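Local coordinates for adenylate cyclase-like protein (Chlamydia trachomatis, PDB 4QO6) that forms part of the inner-membrane ring of the type III secretion system, this chain being a piece of its extended periplasmic region, at residues Asn85-Gly90 / Glu110-Cys115; Ser104-Thr109 / Val158-Gly163. All coordinates share one frame; numbering follows the deposited sequence.

Contact 1. Residues Asn85-Gly90 / Glu110-Cys115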
loop_
_atom_site.group_PDB
_atom_site.type_symbol
_atom_site.label_atom_id
_atom_site.label_comp_id
_atom_site.label_asym_id
_atom_site.label_seq_id
_atom_site.Cartn_x
_atom_site.Cartn_y
_atom_site.Cartn_z
ATOM N N ASN A 85 -2.529 -1.669 17.932
ATOM C CA ASN A 85 -1.299 -0.940 18.170
ATOM C C ASN A 85 -1.441 0.554 17.829
ATOM O O ASN A 85 -1.543 0.925 16.680
ATOM C CB ASN A 85 -0.206 -1.577 17.325
ATOM C CG ASN A 85 1.156 -1.212 17.797
ATOM O OD1 ASN A 85 1.631 -0.087 17.571
ATOM N ND2 ASN A 85 1.810 -2.154 18.460
ATOM N N PRO A 86 -1.408 1.432 18.830
ATOM C CA PRO A 86 -1.664 2.857 18.495
ATOM C C PRO A 86 -0.648 3.445 17.489
ATOM O O PRO A 86 -1.003 4.244 16.584
ATOM C CB PRO A 86 -1.551 3.551 19.854
ATOM C CG PRO A 86 -0.568 2.691 20.637
ATOM C CD PRO A 86 -0.774 1.266 20.161
ATOM N N GLU A 87 0.607 3.033 17.634
ATOM C CA GLU A 87 1.649 3.394 16.669
ATOM C C GLU A 87 1.264 3.036 15.190
ATOM O O GLU A 87 1.559 3.799 14.279
ATOM C CB GLU A 87 2.982 2.760 17.124
ATOM C CG GLU A 87 4.244 3.156 16.354
ATOM C CD GLU A 87 4.907 4.453 16.813
ATOM O OE1 GLU A 87 4.265 5.245 17.541
ATOM O OE2 GLU A 87 6.077 4.695 16.419
ATOM N N PHE A 88 0.573 1.910 14.947
ATOM C CA PHE A 88 0.379 1.414 13.561
ATOM C C PHE A 88 -1.036 1.292 13.042
ATOM O O PHE A 88 -1.229 0.729 11.998
ATOM C CB PHE A 88 1.058 0.056 13.372
ATOM C CG PHE A 88 2.462 0.031 13.843
ATOM C CD1 PHE A 88 3.372 0.961 13.378
ATOM C CD2 PHE A 88 2.877 -0.909 14.737
ATOM C CE1 PHE A 88 4.674 0.958 13.816
ATOM C CE2 PHE A 88 4.177 -0.916 15.194
ATOM C CZ PHE A 88 5.073 0.023 14.734
ATOM N N LYS A 89 -2.021 1.846 13.719
ATOM C CA LYS A 89 -3.388 1.491 13.372
ATOM C C LYS A 89 -3.836 1.946 11.935
ATOM O O LYS A 89 -4.727 1.295 11.368
ATOM C CB LYS A 89 -4.378 1.866 14.495
ATOM C CG LYS A 89 -4.428 3.343 14.885
ATOM C CD LYS A 89 -5.807 3.698 15.434
ATOM C CE LYS A 89 -5.793 4.915 16.346
ATOM N NZ LYS A 89 -5.447 4.522 17.739
ATOM N N GLY A 90 -3.212 2.977 11.335
ATOM C CA GLY A 90 -3.479 3.312 9.906
ATOM C C GLY A 90 -2.825 2.357 8.839
ATOM O O GLY A 90 -2.972 2.540 7.638
ATOM N N GLU A 110 10.605 8.259 9.243
ATOM C CA GLU A 110 11.473 7.066 9.054
ATOM C C GLU A 110 11.679 6.232 10.325
ATOM O O GLU A 110 12.018 5.041 10.248
ATOM C CB GLU A 110 12.877 7.433 8.523
ATOM C CG GLU A 110 12.948 7.852 7.068
ATOM C CD GLU A 110 13.381 9.310 6.866
ATOM O OE1 GLU A 110 14.144 9.869 7.703
ATOM O OE2 GLU A 110 12.972 9.907 5.844
ATOM N N GLU A 111 11.530 6.878 11.485
ATOM C CA GLU A 111 11.699 6.209 12.773
ATOM C C GLU A 111 10.510 5.267 13.038
ATOM O O GLU A 111 10.691 4.130 13.468
ATOM C CB GLU A 111 11.854 7.232 13.897
ATOM C CG GLU A 111 13.166 8.035 13.840
ATOM C CD GLU A 111 13.058 9.384 13.103
ATOM O OE1 GLU A 111 12.361 10.294 13.605
ATOM O OE2 GLU A 111 13.683 9.552 12.027
ATOM N N GLN A 112 9.303 5.749 12.771
ATOM C CA GLN A 112 8.118 4.899 12.775
ATOM C C GLN A 112 8.183 3.769 11.735
ATOM O O GLN A 112 7.707 2.657 11.994
ATOM C CB GLN A 112 6.883 5.709 12.513
ATOM C CG GLN A 112 6.533 6.697 13.587
ATOM C CD GLN A 112 5.065 7.031 13.498
ATOM O OE1 GLN A 112 4.665 7.871 12.703
ATOM N NE2 GLN A 112 4.241 6.330 14.287
ATOM N N ALA A 113 8.772 4.052 10.586
ATOM C CA ALA A 113 9.047 2.996 9.603
ATOM C C ALA A 113 9.955 1.904 10.145
ATOM O O ALA A 113 9.722 0.726 9.891
ATOM C CB ALA A 113 9.625 3.565 8.311
ATOM N N ALA A 114 10.999 2.293 10.874
ATOM C CA ALA A 114 11.877 1.321 11.532
ATOM C C ALA A 114 11.194 0.546 12.676
ATOM O O ALA A 114 11.466 -0.644 12.866
ATOM C CB ALA A 114 13.143 2.000 12.046
ATOM N N CYS A 115 10.336 1.210 13.442
ATOM C CA CYS A 115 9.529 0.549 14.479
ATOM C C CYS A 115 8.625 -0.563 13.872
ATOM O O CYS A 115 8.467 -1.653 14.432
ATOM C CB CYS A 115 8.677 1.595 15.201
ATOM S SG CYS A 115 7.828 1.076 16.725
#
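Glu87 turns its CG anti to the backbone N (chi1 -172°) and then bends at chi2 (84°), which sends CD toward Gln112; Gln112, its chain extended beyond CG, reaches back from the helix. The two belong to the PD2 domain, a BON-clan unit with the element order alpha-beta-beta-alpha-beta, in which residues 85-90, part of the loop between helix 71-83 and strand 92-95, pack against the first turns of helix 110-123. The amide nitrogen of Gln112 sits above the carboxylate plane, with NE2 3.2 Å from Glu87 CD, while the amide plane is turned 73° from the carboxylate plane; the same carboxylate brings Glu87 OE2 to 3.5 Å from Gln112 CG. The other end of the amide is held within the helix start, where OE1 of Gln112 accepts a hydrogen bond from Lys108 N, just ahead of the N-cap residue Thr109; this limits how the amide can swing over the carboxylate. Beneath the acid, the buried ring of Phe88 pushes its outer edge at the helix. Glu87 CG sits over one face of that ring, 3.4 Å above the plane and toward the rim. Phe88 also meets the ring of Tyr119 and the side chain of Leu116, both farther along the helix, so the ring anchors the loop on the side of helix 110-123 that carries Gln112, Cys115, Leu116 and Tyr119. At its edge, CE1 of Phe88 lies 3.9 Å from Gln112 O, close to the ring plane, where the hydrogen on CE1 would face the carbonyl's partial negative charge. In the conformer described, Cys115 SG makes an oblique sulfur-aromatic contact with Phe88, less certain because a second conformer is modelled. Cys115 CB lies in the plane of the ring at its edge, 4.0 Å from Phe88 CZ.

Contact 2. Residues Ser104-Thr109 / Val158-Gly163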
loop_
_atom_site.group_PDB
_atom_site.type_symbol
_atom_site.label_atom_id
_atom_site.label_comp_id
_atom_site.label_asym_id
_atom_site.label_seq_id
_atom_site.Cartn_x
_atom_site.Cartn_y
_atom_site.Cartn_z
ATOM N N SER A 104 0.505 -1.587 3.507
ATOM C CA SER A 104 0.252 -0.255 2.942
ATOM C C SER A 104 -0.309 0.659 3.986
ATOM O O SER A 104 -0.768 0.195 5.006
ATOM C CB SER A 104 -0.705 -0.355 1.734
ATOM O OG SER A 104 -1.946 -0.815 2.203
ATOM N N GLY A 105 -0.292 1.956 3.678
ATOM C CA GLY A 105 -0.747 3.054 4.549
ATOM C C GLY A 105 0.322 4.140 4.700
ATOM O O GLY A 105 1.305 4.140 3.961
ATOM N N TYR A 106 0.147 5.029 5.688
ATOM C CA TYR A 106 1.038 6.164 5.968
ATOM C C TYR A 106 1.666 6.042 7.337
ATOM O O TYR A 106 1.009 5.606 8.226
ATOM C CB TYR A 106 0.231 7.501 5.939
ATOM C CG TYR A 106 -0.326 7.781 4.584
ATOM C CD1 TYR A 106 0.475 8.313 3.594
ATOM C CD2 TYR A 106 -1.638 7.448 4.268
ATOM C CE1 TYR A 106 -0.018 8.513 2.314
ATOM C CE2 TYR A 106 -2.140 7.672 3.002
ATOM C CZ TYR A 106 -1.333 8.210 2.041
ATOM O OH TYR A 106 -1.835 8.416 0.780
ATOM N N LEU A 107 2.926 6.409 7.480
ATOM C CA LEU A 107 3.588 6.636 8.777
ATOM C C LEU A 107 4.156 8.052 8.694
ATOM O O LEU A 107 4.278 8.613 7.603
ATOM C CB LEU A 107 4.743 5.629 9.070
ATOM C CG LEU A 107 4.283 4.173 9.271
ATOM C CD1 LEU A 107 5.388 3.147 9.282
ATOM C CD2 LEU A 107 3.476 4.076 10.550
ATOM N N LYS A 108 4.490 8.614 9.847
ATOM C CA LYS A 108 4.836 10.018 9.961
ATOM C C LYS A 108 6.272 10.181 9.574
ATOM O O LYS A 108 6.556 11.022 8.760
ATOM C CB LYS A 108 4.599 10.527 11.383
ATOM C CG LYS A 108 4.793 12.021 11.566
ATOM C CD LYS A 108 3.486 12.793 11.424
ATOM C CE LYS A 108 3.736 14.300 11.317
ATOM N NZ LYS A 108 2.555 15.035 10.770
ATOM N N THR A 109 7.160 9.346 10.124
ATOM C CA THR A 109 8.611 9.482 9.946
ATOM C C THR A 109 9.334 8.173 9.649
ATOM O O THR A 109 8.761 7.106 9.842
ATOM C CB THR A 109 9.251 10.025 11.250
ATOM O OG1 THR A 109 8.869 9.189 12.359
ATOM C CG2 THR A 109 8.812 11.464 11.498
ATOM N N VAL A 158 4.213 23.805 2.853
ATOM C CA VAL A 158 3.359 22.620 2.707
ATOM C C VAL A 158 3.373 21.755 3.968
ATOM O O VAL A 158 4.398 21.639 4.646
ATOM C CB VAL A 158 3.739 21.805 1.454
ATOM C CG1 VAL A 158 5.163 21.262 1.553
ATOM C CG2 VAL A 158 2.751 20.684 1.233
ATOM N N SER A 159 2.207 21.228 4.330
ATOM C CA SER A 159 2.146 20.106 5.269
ATOM C C SER A 159 1.511 18.902 4.598
ATOM O O SER A 159 0.753 19.023 3.636
ATOM C CB SER A 159 1.430 20.467 6.576
ATOM O OG SER A 159 0.039 20.590 6.396
ATOM N N PHE A 160 1.812 17.730 5.119
ATOM C CA PHE A 160 1.321 16.480 4.526
ATOM C C PHE A 160 0.995 15.421 5.577
ATOM O O PHE A 160 1.873 15.017 6.349
ATOM C CB PHE A 160 2.322 15.894 3.561
ATOM C CG PHE A 160 1.823 14.666 2.893
ATOM C CD1 PHE A 160 0.885 14.763 1.871
ATOM C CD2 PHE A 160 2.254 13.401 3.308
ATOM C CE1 PHE A 160 0.388 13.635 1.278
ATOM C CE2 PHE A 160 1.764 12.266 2.689
ATOM C CZ PHE A 160 0.831 12.391 1.667
ATOM N N THR A 161 -0.263 15.016 5.640
ATOM C CA THR A 161 -0.666 13.909 6.515
ATOM C C THR A 161 -1.802 13.121 5.860
ATOM O O THR A 161 -2.746 13.712 5.363
ATOM C CB THR A 161 -1.139 14.334 7.937
ATOM O OG1 THR A 161 -2.506 14.691 7.895
ATOM C CG2 THR A 161 -0.358 15.520 8.513
ATOM N N ASN A 162 -1.636 11.794 5.829
ATOM C CA ASN A 162 -2.650 10.857 5.461
ATOM C C ASN A 162 -3.166 11.059 4.058
ATOM O O ASN A 162 -4.370 10.928 3.825
ATOM C CB ASN A 162 -3.797 10.864 6.456
ATOM C CG ASN A 162 -4.497 9.511 6.527
ATOM O OD1 ASN A 162 -3.855 8.465 6.753
ATOM N ND2 ASN A 162 -5.804 9.510 6.297
ATOM N N GLY A 163 -2.248 11.348 3.122
ATOM C CA GLY A 163 -2.576 11.486 1.687
ATOM C C GLY A 163 -3.028 12.898 1.337
ATOM O O GLY A 163 -3.341 13.192 0.159
#
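The hydroxyl of Tyr106 is hydrogen-bonded to Gly191 O, which fixes the tip of the ring against the next domain, and its OH lies 3.3 Å from Gly163 CA across the contact. Along one ring face runs the backbone of residues 162-163: Gly163 N stands 3.4 Å above the plane, offset toward the rim, and Asn162 CA makes a CH-pi contact 4.0 Å from the Tyr106 centroid, 22° off the ring normal. Asn162 and Gly163, both with positive phi, form the two-residue type I' turn of the beta hairpin joining strands 157-161 and 164-172 in the BON domain, and Tyr106 from the PD2 strand 100-107 lies flat under that turn. Although the CB of Asn162 points away, its amide returns to the rim of the ring, OD1 3.5 Å from Tyr106 CD2, the amide plane turned 65° from the ring. Tyr106 CE1 meets the edge of the Phe160 ring, near its plane, 4.0 Å from Phe160 CZ. Farther out, Lys108 bends at chi2 (94°) and extends toward the hairpin, NZ reaching to 3.7 Å from Thr161 CG2. Glu137 spans both sides, accepting a hydrogen bond from Asn162 N and forming a long, weak ion pair with Lys108 NZ.

The two contacts lie with their centres about 11 Å apart and alternate along the chain: 85-90, then 104-109, 110-115 and finally 158-163. Strand 100-107 leads through Lys108 and the N-cap Thr109 into helix 110-123, so residues 104-109 of contact 2 and 110-115 of contact 1 are consecutive. Leu107 joins them, its CD1 lying 3.6 Å from Gln112 O and its CD2 packing near Phe88; Tyr106, the preceding residue, turns to the neighbouring domain instead. Contact 1 is thus internal to PD2, closing its loop onto its helix, whereas contact 2 bridges PD2 to the BON domain, joining two successive domains of the extended periplasmic chain.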